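Local structure of 2-hydroxy-3-oxopropionate reductase (Polaromonas sp. JS666, 4DLL) at residues Tyr55-Thr63 with Ala75-Ala84; Leu162-Phe173 with Phe183-Ser194. The protein probably catalyses the NAD(P)H-dependent reduction of 2-hydroxy-3-oxopropionate (tartronate semialdehyde) to glycerate. One frame throughout, in Å; residues are numbered along the deposited sequence.

Contact 1: residues Tyr55-Thr63 with Ala75-Ala84; sequences YALQVWNRT and ATIHEQARAA. With SO4 (sulfate ion), chain C.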
loop_
_atom_site.group_PDB
_atom_site.type_symbol
_atom_site.label_atom_id
_atom_site.label_comp_id
_atom_site.label_asym_id
_atom_site.label_seq_id
_atom_site.Cartn_x
_atom_site.Cartn_y
_atom_site.Cartn_z
ATOM N N TYR A 55 -18.502 17.558 25.322
ATOM C CA TYR A 55 -19.247 16.391 25.732
ATOM C C TYR A 55 -18.874 16.086 27.143
ATOM O O TYR A 55 -17.730 16.276 27.538
ATOM C CB TYR A 55 -18.878 15.176 24.869
ATOM C CG TYR A 55 -19.516 15.157 23.509
ATOM C CD1 TYR A 55 -18.836 15.652 22.389
ATOM C CD2 TYR A 55 -20.809 14.648 23.336
ATOM C CE1 TYR A 55 -19.418 15.642 21.143
ATOM C CE2 TYR A 55 -21.389 14.625 22.104
ATOM C CZ TYR A 55 -20.687 15.106 21.001
ATOM O OH TYR A 55 -21.282 15.065 19.772
ATOM N N ALA A 56 -19.813 15.570 27.913
ATOM C CA ALA A 56 -19.454 15.164 29.257
ATOM C C ALA A 56 -19.060 13.672 29.253
ATOM O O ALA A 56 -19.655 12.849 28.565
ATOM C CB ALA A 56 -20.596 15.463 30.249
ATOM N N LEU A 57 -18.045 13.325 30.014
ATOM C CA LEU A 57 -17.465 12.019 29.816
ATOM C C LEU A 57 -17.376 11.219 31.091
ATOM O O LEU A 57 -16.820 11.713 32.075
ATOM C CB LEU A 57 -16.065 12.198 29.210
ATOM C CG LEU A 57 -15.331 10.909 28.839
ATOM C CD1 LEU A 57 -16.067 10.175 27.691
ATOM C CD2 LEU A 57 -13.843 11.224 28.515
ATOM N N GLN A 58 -17.922 9.996 31.055
ATOM C CA GLN A 58 -17.740 9.009 32.126
ATOM C C GLN A 58 -16.876 7.900 31.581
ATOM O O GLN A 58 -16.941 7.586 30.398
ATOM C CB GLN A 58 -19.068 8.378 32.578
ATOM C CG GLN A 58 -20.299 9.294 32.724
ATOM C CD GLN A 58 -20.093 10.440 33.733
ATOM O OE1 GLN A 58 -19.534 10.245 34.841
ATOM N NE2 GLN A 58 -20.523 11.638 33.345
ATOM N N VAL A 59 -16.091 7.287 32.452
ATOM C CA VAL A 59 -15.151 6.281 32.065
ATOM C C VAL A 59 -15.185 5.116 33.055
ATOM O O VAL A 59 -15.305 5.340 34.228
ATOM C CB VAL A 59 -13.687 6.858 32.078
ATOM C CG1 VAL A 59 -12.672 5.761 31.693
ATOM C CG2 VAL A 59 -13.540 8.043 31.147
ATOM N N TRP A 60 -15.096 3.884 32.584
ATOM C CA TRP A 60 -14.719 2.759 33.421
ATOM C C TRP A 60 -13.480 2.162 32.752
ATOM O O TRP A 60 -13.445 2.016 31.542
ATOM C CB TRP A 60 -15.857 1.733 33.493
ATOM C CG TRP A 60 -15.416 0.467 34.110
ATOM C CD1 TRP A 60 -15.301 0.198 35.459
ATOM C CD2 TRP A 60 -14.953 -0.701 33.421
ATOM N NE1 TRP A 60 -14.790 -1.074 35.641
ATOM C CE2 TRP A 60 -14.577 -1.653 34.415
ATOM C CE3 TRP A 60 -14.818 -1.040 32.065
ATOM C CZ2 TRP A 60 -14.100 -2.934 34.091
ATOM C CZ3 TRP A 60 -14.354 -2.308 31.742
ATOM C CH2 TRP A 60 -13.987 -3.245 32.758
ATOM N N ASN A 61 -12.427 1.868 33.502
ATOM C CA ASN A 61 -11.253 1.322 32.871
ATOM C C ASN A 61 -10.447 0.531 33.915
ATOM O O ASN A 61 -10.883 0.446 35.042
ATOM C CB ASN A 61 -10.452 2.417 32.161
ATOM C CG ASN A 61 -9.621 3.251 33.110
ATOM O OD1 ASN A 61 -10.068 3.632 34.176
ATOM N ND2 ASN A 61 -8.395 3.515 32.733
ATOM N N ARG A 62 -9.312 -0.037 33.515
ATOM C CA ARG A 62 -8.581 -1.011 34.304
ATOM C C ARG A 62 -7.181 -0.512 34.620
ATOM O O ARG A 62 -6.409 -1.204 35.255
ATOM C CB ARG A 62 -8.494 -2.340 33.532
ATOM C CG ARG A 62 -9.864 -2.978 33.252
ATOM C CD ARG A 62 -9.768 -4.351 32.503
ATOM N NE ARG A 62 -9.686 -4.218 31.026
ATOM C CZ ARG A 62 -10.134 -3.174 30.333
ATOM N NH1 ARG A 62 -10.737 -2.168 30.960
ATOM N NH2 ARG A 62 -9.962 -3.141 29.021
ATOM N N THR A 63 -6.855 0.692 34.173
ATOM C CA THR A 63 -5.487 1.186 34.277
ATOM C C THR A 63 -5.430 2.593 34.917
ATOM O O THR A 63 -5.875 3.604 34.322
ATOM C CB THR A 63 -4.706 1.009 32.945
ATOM O OG1 THR A 63 -3.319 1.214 33.181
ATOM C CG2 THR A 63 -5.157 1.963 31.898
ATOM N N ALA A 75 -13.186 13.971 33.021
ATOM C CA ALA A 75 -13.927 12.717 33.033
ATOM C C ALA A 75 -14.204 12.196 34.456
ATOM O O ALA A 75 -13.357 12.335 35.330
ATOM C CB ALA A 75 -13.163 11.674 32.215
ATOM N N THR A 76 -15.368 11.584 34.670
ATOM C CA THR A 76 -15.670 10.938 35.927
ATOM C C THR A 76 -15.366 9.438 35.807
ATOM O O THR A 76 -15.920 8.743 34.949
ATOM C CB THR A 76 -17.173 11.102 36.341
ATOM O OG1 THR A 76 -17.564 12.473 36.241
ATOM C CG2 THR A 76 -17.414 10.592 37.799
ATOM N N ILE A 77 -14.523 8.930 36.692
ATOM C CA ILE A 77 -14.175 7.520 36.653
ATOM C C ILE A 77 -15.072 6.717 37.596
ATOM O O ILE A 77 -15.373 7.171 38.682
ATOM C CB ILE A 77 -12.698 7.329 36.960
ATOM C CG1 ILE A 77 -11.849 8.440 36.305
ATOM C CG2 ILE A 77 -12.208 5.946 36.592
ATOM C CD1 ILE A 77 -11.846 8.579 34.802
ATOM N N HIS A 78 -15.525 5.540 37.183
ATOM C CA HIS A 78 -16.331 4.672 38.054
ATOM C C HIS A 78 -15.615 3.348 38.292
ATOM O O HIS A 78 -14.859 2.881 37.436
ATOM C CB HIS A 78 -17.720 4.471 37.464
ATOM C CG HIS A 78 -18.414 5.758 37.173
ATOM N ND1 HIS A 78 -19.452 6.233 37.945
ATOM C CD2 HIS A 78 -18.178 6.708 36.231
ATOM C CE1 HIS A 78 -19.849 7.406 37.473
ATOM N NE2 HIS A 78 -19.089 7.719 36.434
ATOM N N GLU A 79 -15.811 2.763 39.467
ATOM C CA GLU A 79 -15.180 1.464 39.772
ATOM C C GLU A 79 -15.879 0.316 38.989
ATOM O O GLU A 79 -15.219 -0.607 38.520
ATOM C CB GLU A 79 -15.147 1.212 41.305
ATOM C CG GLU A 79 -14.502 -0.124 41.761
ATOM C CD GLU A 79 -12.985 -0.194 41.538
ATOM O OE1 GLU A 79 -12.360 0.840 41.119
ATOM O OE2 GLU A 79 -12.411 -1.299 41.784
ATOM N N GLN A 80 -17.208 0.417 38.840
ATOM C CA GLN A 80 -18.040 -0.580 38.132
ATOM C C GLN A 80 -18.557 0.013 36.815
ATOM O O GLN A 80 -19.035 1.154 36.776
ATOM C CB GLN A 80 -19.235 -1.004 38.996
ATOM C CG GLN A 80 -18.927 -1.983 40.113
ATOM C CD GLN A 80 -20.125 -2.156 41.044
ATOM O OE1 GLN A 80 -21.218 -1.616 40.806
ATOM N NE2 GLN A 80 -19.924 -2.909 42.119
ATOM N N ALA A 81 -18.455 -0.778 35.750
ATOM C CA ALA A 81 -18.761 -0.338 34.398
ATOM C C ALA A 81 -20.239 0.024 34.258
ATOM O O ALA A 81 -20.598 1.038 33.615
ATOM C CB ALA A 81 -18.356 -1.420 33.410
ATOM N N ARG A 82 -21.092 -0.780 34.893
ATOM C CA ARG A 82 -22.542 -0.557 34.877
ATOM C C ARG A 82 -22.857 0.841 35.311
ATOM O O ARG A 82 -23.768 1.452 34.772
ATOM C CB ARG A 82 -23.273 -1.455 35.855
ATOM C CG ARG A 82 -22.395 -2.420 36.628
ATOM C CD ARG A 82 -22.937 -2.633 38.038
ATOM N NE ARG A 82 -24.389 -2.763 38.028
ATOM C CZ ARG A 82 -25.165 -2.588 39.089
ATOM N NH1 ARG A 82 -24.637 -2.305 40.278
ATOM N NH2 ARG A 82 -26.472 -2.722 38.949
ATOM N N ALA A 83 -22.129 1.313 36.329
ATOM C CA ALA A 83 -22.325 2.645 36.906
ATOM C C ALA A 83 -21.927 3.732 35.910
ATOM O O ALA A 83 -22.572 4.769 35.856
ATOM C CB ALA A 83 -21.539 2.793 38.195
ATOM N N ALA A 84 -20.849 3.476 35.143
ATOM C CA ALA A 84 -20.364 4.418 34.155
ATOM C C ALA A 84 -21.361 4.581 33.030
ATOM O O ALA A 84 -21.550 5.670 32.525
ATOM C CB ALA A 84 -19.005 3.977 33.590
HETATM S S SO4 C . -7.816 0.281 29.882
HETATM O O1 SO4 C . -7.971 0.103 28.438
HETATM O O2 SO4 C . -7.189 1.597 30.044
HETATM O O3 SO4 C . -9.095 0.098 30.582
HETATM O O4 SO4 C . -6.927 -0.747 30.401
HETATM O O HOH W 1 -12.539 2.081 36.714
#

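Contact 2: residues Leu162-Phe173 with Phe183-Ser194; sequences LVIMAGGKPADF and FGRATHVGPHGS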
loop_
_atom_site.group_PDB
_atom_site.type_symbol
_atom_site.label_atom_id
_atom_site.label_comp_id
_atom_site.label_asym_id
_atom_site.label_seq_id
_atom_site.Cartn_x
_atom_site.Cartn_y
_atom_site.Cartn_z
ATOM N N LEU A 162 -8.909 10.243 12.194
ATOM C CA LEU A 162 -9.140 8.778 12.086
ATOM C C LEU A 162 -10.075 8.584 10.917
ATOM O O LEU A 162 -10.730 9.509 10.462
ATOM C CB LEU A 162 -9.747 8.155 13.352
ATOM C CG LEU A 162 -8.759 8.158 14.536
ATOM C CD1 LEU A 162 -9.422 7.631 15.811
ATOM C CD2 LEU A 162 -7.383 7.423 14.310
ATOM N N VAL A 163 -10.050 7.361 10.422
ATOM C CA VAL A 163 -11.051 6.820 9.518
ATOM C C VAL A 163 -11.853 5.727 10.278
ATOM O O VAL A 163 -11.260 4.894 10.978
ATOM C CB VAL A 163 -10.261 6.393 8.258
ATOM C CG1 VAL A 163 -10.461 4.976 7.835
ATOM C CG2 VAL A 163 -10.353 7.474 7.198
ATOM N N ILE A 164 -13.179 5.831 10.237
ATOM C CA ILE A 164 -14.106 5.013 11.021
ATOM C C ILE A 164 -15.065 4.268 10.095
ATOM O O ILE A 164 -15.712 4.850 9.191
ATOM C CB ILE A 164 -14.926 5.867 12.040
ATOM C CG1 ILE A 164 -14.024 6.633 12.981
ATOM C CG2 ILE A 164 -15.914 5.027 12.857
ATOM C CD1 ILE A 164 -14.600 8.048 13.326
HETATM N N MSE A 165 -15.137 2.967 10.307
HETATM C CA MSE A 165 -15.877 2.099 9.439
HETATM C C MSE A 165 -17.016 1.507 10.238
HETATM O O MSE A 165 -16.776 0.615 11.120
HETATM C CB MSE A 165 -14.984 0.933 8.953
HETATM C CG MSE A 165 -13.774 1.288 8.073
HETATM SE SE MSE A 165 -12.291 0.057 8.739
HETATM C CE MSE A 165 -11.844 1.218 10.158
ATOM N N ALA A 166 -18.221 1.929 9.890
ATOM C CA ALA A 166 -19.448 1.677 10.677
ATOM C C ALA A 166 -20.397 0.619 10.119
ATOM O O ALA A 166 -20.647 0.560 8.903
ATOM C CB ALA A 166 -20.218 3.039 10.922
ATOM N N GLY A 167 -20.908 -0.251 10.996
ATOM C CA GLY A 167 -21.928 -1.270 10.609
ATOM C C GLY A 167 -23.165 -0.950 11.424
ATOM O O GLY A 167 -23.023 -0.655 12.610
ATOM N N GLY A 168 -24.366 -0.954 10.801
ATOM C CA GLY A 168 -25.640 -0.877 11.550
ATOM C C GLY A 168 -26.725 -0.176 10.749
ATOM O O GLY A 168 -26.634 -0.094 9.524
ATOM N N LYS A 169 -27.715 0.389 11.443
ATOM C CA LYS A 169 -28.894 0.940 10.764
ATOM C C LYS A 169 -28.653 2.425 10.412
ATOM O O LYS A 169 -27.956 3.087 11.127
ATOM C CB LYS A 169 -30.185 0.672 11.602
ATOM C CG LYS A 169 -30.381 -0.868 11.977
ATOM C CD LYS A 169 -30.486 -1.830 10.665
ATOM C CE LYS A 169 -29.969 -3.313 10.806
ATOM N NZ LYS A 169 -28.441 -3.513 10.567
ATOM N N PRO A 170 -29.190 2.935 9.285
ATOM C CA PRO A 170 -28.865 4.324 8.921
ATOM C C PRO A 170 -29.251 5.325 10.005
ATOM O O PRO A 170 -28.429 6.140 10.377
ATOM C CB PRO A 170 -29.649 4.553 7.622
ATOM C CG PRO A 170 -29.765 3.246 7.043
ATOM C CD PRO A 170 -30.015 2.314 8.243
ATOM N N ALA A 171 -30.460 5.217 10.553
ATOM C CA ALA A 171 -30.906 6.091 11.650
ATOM C C ALA A 171 -29.975 6.102 12.855
ATOM O O ALA A 171 -29.723 7.149 13.408
ATOM C CB ALA A 171 -32.319 5.725 12.090
ATOM N N ASP A 172 -29.454 4.939 13.256
ATOM C CA ASP A 172 -28.537 4.880 14.384
ATOM C C ASP A 172 -27.205 5.570 14.002
ATOM O O ASP A 172 -26.635 6.350 14.794
ATOM C CB ASP A 172 -28.320 3.414 14.805
ATOM C CG ASP A 172 -29.551 2.801 15.479
ATOM O OD1 ASP A 172 -30.265 3.535 16.186
ATOM O OD2 ASP A 172 -29.795 1.579 15.352
ATOM N N PHE A 173 -26.729 5.296 12.769
ATOM C CA PHE A 173 -25.513 5.888 12.288
ATOM C C PHE A 173 -25.661 7.400 12.230
ATOM O O PHE A 173 -24.730 8.095 12.618
ATOM C CB PHE A 173 -25.121 5.328 10.901
ATOM C CG PHE A 173 -23.954 6.041 10.265
ATOM C CD1 PHE A 173 -22.628 5.700 10.635
ATOM C CD2 PHE A 173 -24.174 7.052 9.306
ATOM C CE1 PHE A 173 -21.525 6.323 10.078
ATOM C CE2 PHE A 173 -23.072 7.729 8.719
ATOM C CZ PHE A 173 -21.738 7.368 9.091
ATOM N N PHE A 183 -13.931 12.335 15.967
ATOM C CA PHE A 183 -12.740 11.458 15.894
ATOM C C PHE A 183 -12.164 11.364 14.498
ATOM O O PHE A 183 -10.960 11.206 14.355
ATOM C CB PHE A 183 -13.029 10.062 16.371
ATOM C CG PHE A 183 -13.691 9.998 17.704
ATOM C CD1 PHE A 183 -13.155 10.667 18.791
ATOM C CD2 PHE A 183 -14.839 9.223 17.864
ATOM C CE1 PHE A 183 -13.782 10.591 20.045
ATOM C CE2 PHE A 183 -15.479 9.139 19.084
ATOM C CZ PHE A 183 -14.949 9.819 20.193
ATOM N N GLY A 184 -13.008 11.480 13.472
ATOM C CA GLY A 184 -12.450 11.506 12.124
ATOM C C GLY A 184 -13.498 11.462 11.075
ATOM O O GLY A 184 -14.599 11.929 11.290
ATOM N N ARG A 185 -13.150 10.940 9.913
ATOM C CA ARG A 185 -14.149 10.745 8.884
ATOM C C ARG A 185 -14.813 9.336 9.022
ATOM O O ARG A 185 -14.116 8.308 8.977
ATOM C CB ARG A 185 -13.511 10.944 7.499
ATOM C CG ARG A 185 -14.531 10.999 6.377
ATOM C CD ARG A 185 -13.852 11.097 4.957
ATOM N NE ARG A 185 -12.804 10.099 4.718
ATOM C CZ ARG A 185 -13.033 8.813 4.375
ATOM N NH1 ARG A 185 -14.281 8.349 4.242
ATOM N NH2 ARG A 185 -12.007 7.967 4.148
ATOM N N ALA A 186 -16.138 9.293 9.203
ATOM C CA ALA A 186 -16.859 8.015 9.328
ATOM C C ALA A 186 -17.629 7.733 8.067
ATOM O O ALA A 186 -18.154 8.658 7.415
ATOM C CB ALA A 186 -17.820 8.025 10.546
ATOM N N THR A 187 -17.693 6.449 7.731
ATOM C CA THR A 187 -18.338 5.955 6.541
ATOM C C THR A 187 -19.214 4.780 6.939
ATOM O O THR A 187 -18.766 3.799 7.625
ATOM C CB THR A 187 -17.287 5.449 5.522
ATOM O OG1 THR A 187 -16.309 6.475 5.273
ATOM C CG2 THR A 187 -17.923 5.050 4.201
ATOM N N HIS A 188 -20.441 4.839 6.469
ATOM C CA HIS A 188 -21.411 3.819 6.788
ATOM C C HIS A 188 -21.275 2.693 5.792
ATOM O O HIS A 188 -21.552 2.883 4.616
ATOM C CB HIS A 188 -22.832 4.398 6.838
ATOM C CG HIS A 188 -23.849 3.439 7.356
ATOM N ND1 HIS A 188 -25.196 3.574 7.119
ATOM C CD2 HIS A 188 -23.709 2.339 8.143
ATOM C CE1 HIS A 188 -25.840 2.593 7.722
ATOM N NE2 HIS A 188 -24.957 1.826 8.345
ATOM N N VAL A 189 -20.837 1.526 6.246
ATOM C CA VAL A 189 -20.385 0.502 5.297
ATOM C C VAL A 189 -21.446 -0.561 5.019
ATOM O O VAL A 189 -21.376 -1.267 4.003
ATOM C CB VAL A 189 -19.075 -0.204 5.738
ATOM C CG1 VAL A 189 -17.828 0.692 5.510
ATOM C CG2 VAL A 189 -19.150 -0.680 7.229
ATOM N N GLY A 190 -22.450 -0.660 5.880
ATOM C CA GLY A 190 -23.444 -1.725 5.765
ATOM C C GLY A 190 -24.120 -1.956 7.116
ATOM O O GLY A 190 -23.980 -1.116 8.004
ATOM N N PRO A 191 -24.831 -3.108 7.279
ATOM C CA PRO A 191 -25.610 -3.491 8.471
ATOM C C PRO A 191 -24.698 -4.048 9.534
ATOM O O PRO A 191 -23.521 -4.142 9.300
ATOM C CB PRO A 191 -26.586 -4.566 7.941
ATOM C CG PRO A 191 -26.413 -4.545 6.425
ATOM C CD PRO A 191 -24.997 -4.109 6.203
ATOM N N HIS A 192 -25.228 -4.309 10.732
ATOM C CA HIS A 192 -24.447 -4.881 11.854
ATOM C C HIS A 192 -23.377 -5.859 11.385
ATOM O O HIS A 192 -23.679 -6.734 10.593
ATOM C CB HIS A 192 -25.332 -5.569 12.902
ATOM C CG HIS A 192 -26.509 -4.769 13.360
ATOM N ND1 HIS A 192 -26.397 -3.530 13.961
ATOM C CD2 HIS A 192 -27.835 -5.064 13.356
ATOM C CE1 HIS A 192 -27.600 -3.087 14.295
ATOM N NE2 HIS A 192 -28.492 -3.992 13.917
ATOM N N GLY A 193 -22.135 -5.656 11.852
ATOM C CA GLY A 193 -20.984 -6.499 11.581
ATOM C C GLY A 193 -20.204 -6.059 10.373
ATOM O O GLY A 193 -19.063 -6.454 10.219
ATOM N N SER A 194 -20.818 -5.209 9.545
ATOM C CA SER A 194 -20.154 -4.597 8.399
ATOM C C SER A 194 -18.879 -3.757 8.691
ATOM O O SER A 194 -17.932 -3.767 7.901
ATOM C CB SER A 194 -21.154 -3.707 7.679
ATOM O OG SER A 194 -21.894 -4.466 6.761
#

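Contact 1: residues Tyr55-Thr63 with Ala75-Ala84
Ala75 sets its methyl between Leu57 and Val59, with CB 3.8 Å from Leu57 CD2 and equally near to Val59 CG2. From Thr76 onward the two strands run parallel: Thr76 N donates to Leu57 O, Thr76 O accepts from Val59 N, and His78 N closes the series on Val59 O. Thr76 shares a face of the sheet with Gln58. On the other face Ile77 lies beside Val59, its CD1 3.7 Å from Val59 CB, and both side chains also pack on Leu70 of helix 64-71. His78 returns to the face of Gln58, whose chain bends at chi2 (-59°) and swings its amide toward the neighbouring strand. The imidazole NE2 thus donates to a lone pair of Gln58 OE1, 3.0 Å away and almost straight (174°), while the amide and ring planes stand 65° apart. A water accepts from Asn61 N and donates to His78 O. Glu79 contributes its carbonyl, which Trp60 NE1 reaches in a weak, bent hydrogen bond of 2.9 Å. Ala81, in the first turn of helix 81-85, presses its CB over the indole face, 3.7 Å from the centroid of the five-membered ring, and Ala84 CB meets Trp60 CB. Beyond Trp60, segment 55-63 turns to a sulfate, probably from the crystallisation liquor: Arg62 N donates to O3 at 2.9 Å, the guanidinium lies with one face to the ion, and Thr39 N also binds it. Arg62 NH2 makes a salt bridge with Glu96. Strand 56-60, helix 64-71 and strand 76-78 form a beta-alpha-beta unit of the Rossmann fold, and an anion at the end of its second strand is consistent with the place where NADP-dependent relatives hold the adenosine 2'-phosphate.

Contact 2: residues Leu162-Phe173 with Phe183-Ser194
Phe173 and His188 both extend CG away from their own backbone N (chi1 172° and -172°), so that their side chains run antiparallel in an offset stack, each ring against the other's CB. Their planes are 9° from parallel and the centroids 4.8 Å apart; the offset sets His188 CB over the centre of the phenyl ring and Phe173 CB over that of the imidazole. The histidine ring is also held at its edge: NE2 donates to Gly168 O at 2.8 Å, in the plane of the imidazole but well above that of the carbonyl. With an alanine at His188, Gly168 O would probably lose this donor and a gap would open beside Phe173 CB, where the imidazole now lies, although the CB over the phenyl ring would remain. On the same face as His188, Ala186 CB meets Ile164 CB, and Ile164 CD1 reaches back to Phe183 CB. The backbones run parallel, bonded alternately from Leu162 N with Phe183 O to Ala166 N with Thr187 O. At Gly184, which has no side chain, Leu162 O comes within 3.1 Å of CA. Further on, Gly168 N donates to a lone pair of Gly190 O at 2.8 Å, and the bent chain of Lys169 crosses the side chain of His192 to bring NZ over the imidazole face, 3.2 Å from CD2. On the other face Val163 CG2 rests against Arg185 NH2, which is hydrogen-bonded to Glu232 O of the second subunit. Strand 184-190 is the outermost strand of the sheet within the chain, whereas strand 162-167 is flanked on its other side by the antiparallel strand 144-151. Helix 170-183 packs on the Ala186 and His188 face; Met165 and Val189 turn instead to helix 194-222 and to Ala233 of the second subunit.

Contacts 1 and 2 each join the two strands of a beta-alpha-beta unit, and occupy the two ends of one sheet, their centres about 24 Å apart. Both are partly buried, but contact 1 lies farther from the middle of the chain (20 Å against 14 Å) and meets no other subunit, whereas contact 2 lends one face to the dimer interface. The short strand pair of contact 1 ends beside a bound anion and relies on an indole over a helix start; the longer pair of contact 2 buries more surface and fastens strand to helix through stacked rings. A histidine NE2 donates to a side-chain amide oxygen in contact 1, to a main-chain carbonyl in contact 2.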